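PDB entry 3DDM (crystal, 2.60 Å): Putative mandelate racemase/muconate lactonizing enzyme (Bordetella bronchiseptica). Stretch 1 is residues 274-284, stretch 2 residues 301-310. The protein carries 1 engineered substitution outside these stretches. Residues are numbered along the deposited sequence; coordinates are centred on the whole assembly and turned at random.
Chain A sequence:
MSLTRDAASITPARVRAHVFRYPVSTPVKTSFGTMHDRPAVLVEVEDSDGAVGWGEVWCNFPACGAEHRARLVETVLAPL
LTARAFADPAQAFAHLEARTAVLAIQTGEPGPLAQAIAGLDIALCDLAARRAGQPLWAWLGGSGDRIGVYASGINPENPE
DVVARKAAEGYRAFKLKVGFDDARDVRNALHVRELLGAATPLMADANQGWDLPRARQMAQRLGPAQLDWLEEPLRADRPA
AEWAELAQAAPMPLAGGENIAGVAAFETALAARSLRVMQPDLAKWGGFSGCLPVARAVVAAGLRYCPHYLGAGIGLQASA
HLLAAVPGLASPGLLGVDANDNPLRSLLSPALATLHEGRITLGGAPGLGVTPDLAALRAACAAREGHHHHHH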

# COMPACT_ATOMS: atom_id res chain seq x y z
N SER A 274 8.41 12.09 -21.70
CA SER A 274 7.07 12.63 -21.88
C SER A 274 6.96 13.71 -20.81
O SER A 274 6.39 14.79 -21.04
CB SER A 274 6.01 11.56 -21.67
OG SER A 274 6.07 10.59 -22.70
N LEU A 275 7.52 13.40 -19.64
CA LEU A 275 7.56 14.36 -18.54
C LEU A 275 8.86 15.14 -18.75
O LEU A 275 9.93 14.54 -18.90
CB LEU A 275 7.63 13.63 -17.19
CG LEU A 275 6.45 12.74 -16.82
CD1 LEU A 275 6.73 12.06 -15.48
CD2 LEU A 275 5.17 13.56 -16.75
N ARG A 276 8.78 16.47 -18.78
CA ARG A 276 10.00 17.26 -18.95
C ARG A 276 10.43 17.89 -17.63
O ARG A 276 11.52 18.45 -17.51
CB ARG A 276 9.81 18.32 -20.03
CG ARG A 276 9.83 17.73 -21.42
CD ARG A 276 9.83 18.79 -22.49
NE ARG A 276 10.80 18.46 -23.52
CZ ARG A 276 12.12 18.57 -23.38
NH1 ARG A 276 12.63 19.01 -22.24
NH2 ARG A 276 12.92 18.21 -24.37
N VAL A 277 9.55 17.78 -16.64
CA VAL A 277 9.81 18.29 -15.31
C VAL A 277 9.57 17.10 -14.37
O VAL A 277 8.42 16.70 -14.14
CB VAL A 277 8.85 19.45 -14.96
CG1 VAL A 277 9.15 19.99 -13.56
CG2 VAL A 277 9.00 20.55 -16.00
N MET A 278 10.65 16.52 -13.86
CA MET A 278 10.52 15.39 -12.95
C MET A 278 10.57 15.91 -11.53
O MET A 278 11.43 16.71 -11.19
CB MET A 278 11.62 14.35 -13.22
CG MET A 278 11.08 13.10 -13.94
SD MET A 278 11.90 12.72 -15.52
CE MET A 278 11.57 14.25 -16.41
N GLN A 279 9.63 15.45 -10.72
CA GLN A 279 9.46 15.90 -9.34
C GLN A 279 9.47 14.81 -8.27
O GLN A 279 8.46 14.56 -7.62
CB GLN A 279 8.14 16.68 -9.24
CG GLN A 279 7.92 17.67 -10.37
CD GLN A 279 6.47 18.11 -10.49
OE1 GLN A 279 5.58 17.30 -10.76
NE2 GLN A 279 6.21 19.40 -10.28
N PRO A 280 10.61 14.14 -8.08
CA PRO A 280 10.59 13.11 -7.03
C PRO A 280 10.45 13.72 -5.62
O PRO A 280 11.13 14.71 -5.29
CB PRO A 280 11.92 12.38 -7.24
CG PRO A 280 12.81 13.43 -7.88
CD PRO A 280 11.86 14.10 -8.85
N ASP A 281 9.57 13.14 -4.81
CA ASP A 281 9.33 13.60 -3.44
C ASP A 281 10.26 12.80 -2.53
O ASP A 281 9.94 11.69 -2.11
CB ASP A 281 7.88 13.34 -3.04
CG ASP A 281 7.49 14.04 -1.76
OD1 ASP A 281 8.34 14.12 -0.85
OD2 ASP A 281 6.33 14.50 -1.66
N LEU A 282 11.42 13.37 -2.21
CA LEU A 282 12.40 12.67 -1.40
C LEU A 282 11.90 12.13 -0.06
O LEU A 282 12.50 11.21 0.49
CB LEU A 282 13.66 13.53 -1.22
CG LEU A 282 14.03 14.12 0.13
CD1 LEU A 282 15.41 14.72 0.04
CD2 LEU A 282 13.02 15.16 0.53
N ALA A 283 10.78 12.66 0.44
CA ALA A 283 10.21 12.16 1.70
C ALA A 283 9.21 11.02 1.43
O ALA A 283 8.78 10.31 2.35
CB ALA A 283 9.54 13.28 2.47
N LYS A 284 8.83 10.86 0.17
CA LYS A 284 7.90 9.82 -0.22
C LYS A 284 8.68 8.59 -0.65
O LYS A 284 8.31 7.46 -0.30
CB LYS A 284 7.02 10.31 -1.37
CG LYS A 284 5.53 10.19 -1.11
CD LYS A 284 4.71 10.77 -2.25
CE LYS A 284 3.29 10.26 -2.22
NZ LYS A 284 2.56 10.56 -3.47
N ALA A 301 20.09 14.94 -18.29
CA ALA A 301 19.34 14.56 -19.49
C ALA A 301 18.66 15.74 -20.15
O ALA A 301 17.85 15.57 -21.06
CB ALA A 301 18.32 13.50 -19.14
N GLY A 302 18.98 16.95 -19.70
CA GLY A 302 18.37 18.13 -20.29
C GLY A 302 16.95 18.42 -19.85
O GLY A 302 16.22 19.13 -20.54
N LEU A 303 16.54 17.87 -18.71
CA LEU A 303 15.19 18.10 -18.20
C LEU A 303 15.24 18.86 -16.88
O LEU A 303 16.30 18.96 -16.25
CB LEU A 303 14.50 16.75 -18.02
CG LEU A 303 14.49 15.89 -19.29
CD1 LEU A 303 13.93 14.52 -18.97
CD2 LEU A 303 13.66 16.58 -20.37
N ARG A 304 14.11 19.41 -16.45
CA ARG A 304 14.05 20.17 -15.19
C ARG A 304 13.73 19.30 -13.98
O ARG A 304 12.91 18.38 -14.06
CB ARG A 304 12.96 21.25 -15.22
CG ARG A 304 13.08 22.30 -16.29
CD ARG A 304 11.99 23.34 -16.11
NE ARG A 304 12.17 24.10 -14.87
CZ ARG A 304 11.39 25.12 -14.50
NH1 ARG A 304 10.38 25.50 -15.28
NH2 ARG A 304 11.63 25.77 -13.37
N TYR A 305 14.39 19.60 -12.87
CA TYR A 305 14.15 18.91 -11.62
C TYR A 305 13.57 19.95 -10.67
O TYR A 305 14.29 20.81 -10.15
CB TYR A 305 15.44 18.34 -11.04
CG TYR A 305 15.34 18.04 -9.56
CD1 TYR A 305 14.34 17.21 -9.07
CD2 TYR A 305 16.25 18.60 -8.66
CE1 TYR A 305 14.24 16.93 -7.70
CE2 TYR A 305 16.17 18.32 -7.28
CZ TYR A 305 15.16 17.48 -6.81
OH TYR A 305 15.08 17.17 -5.47
N CYS A 306 12.26 19.90 -10.45
CA CYS A 306 11.59 20.85 -9.57
C CYS A 306 10.82 20.14 -8.47
O CYS A 306 9.66 19.78 -8.65
CB CYS A 306 10.63 21.73 -10.37
SG CYS A 306 11.46 22.78 -11.57
N PRO A 307 11.46 19.95 -7.31
CA PRO A 307 10.81 19.28 -6.18
C PRO A 307 9.81 20.19 -5.46
O PRO A 307 9.79 21.41 -5.67
CB PRO A 307 11.99 18.88 -5.29
CG PRO A 307 12.94 20.02 -5.48
CD PRO A 307 12.86 20.30 -6.98
N HIS A 308 8.98 19.60 -4.61
CA HIS A 308 8.01 20.35 -3.83
C HIS A 308 7.60 19.47 -2.67
O HIS A 308 7.44 18.27 -2.83
CB HIS A 308 6.77 20.74 -4.67
CG HIS A 308 6.00 19.57 -5.20
ND1 HIS A 308 5.33 18.68 -4.38
CD2 HIS A 308 5.81 19.13 -6.47
CE1 HIS A 308 4.76 17.75 -5.12
NE2 HIS A 308 5.04 17.99 -6.39
N TYR A 309 7.45 20.07 -1.50
CA TYR A 309 7.04 19.31 -0.34
C TYR A 309 5.87 20.02 0.35
O TYR A 309 5.98 21.19 0.74
CB TYR A 309 8.23 19.14 0.63
CG TYR A 309 7.94 18.08 1.64
CD1 TYR A 309 7.75 16.76 1.24
CD2 TYR A 309 7.68 18.41 2.97
CE1 TYR A 309 7.28 15.79 2.13
CE2 TYR A 309 7.21 17.45 3.86
CZ TYR A 309 7.00 16.15 3.43
OH TYR A 309 6.44 15.22 4.27
N LEU A 310 4.75 19.32 0.47
CA LEU A 310 3.57 19.90 1.10
C LEU A 310 3.36 19.36 2.53
O LEU A 310 2.27 19.43 3.09
CB LEU A 310 2.31 19.65 0.25
CG LEU A 310 2.20 19.99 -1.25
CD1 LEU A 310 2.94 21.29 -1.58
CD2 LEU A 310 2.77 18.85 -2.07

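The apolar centre gathers around L303, whose CA-to-CB bond points toward the first stretch. M278 leaves the sheet on the same face as Y305, but its thioether bends back, so that CE packs against L303 CD1 at 3.5 Å. Further along, P280 CG lies 3.8 Å from Y305 CE1, and A283 CB, on a residue also directed toward its partner stretch, meets Y309 CE1 at 3.4 Å. V277 takes the other face with R304; V277 CG1 reaches C306 CB at 3.9 Å, while V277 CG2 rests 4.1 Å from R304 CD, the aliphatic part of a long polar side chain.

Between these two layers the backbones pair in parallel. R304 straddles the join: its N donates to R276 O at 3.0 Å, and its O accepts from M278 N at 2.9 Å. The ladder then frays, for the bond from C306 N to M278 O is weak at 3.4 Å. CA-H...O contacts supplement it, V277 CA to R304 O at 3.3 Å and Y305 CA to M278 O at 3.5 Å.

At the polar margin, D281 OD1 accepts from A283 N at 3.1 Å, bracing the turn that presents A283 to Y309, and meets the edge of that ring, 3.4 Å from Y309 CD1. At the opposite end, exposed R276 lays NH1 3.2 Å from L303 CD2, partly covering the leucine.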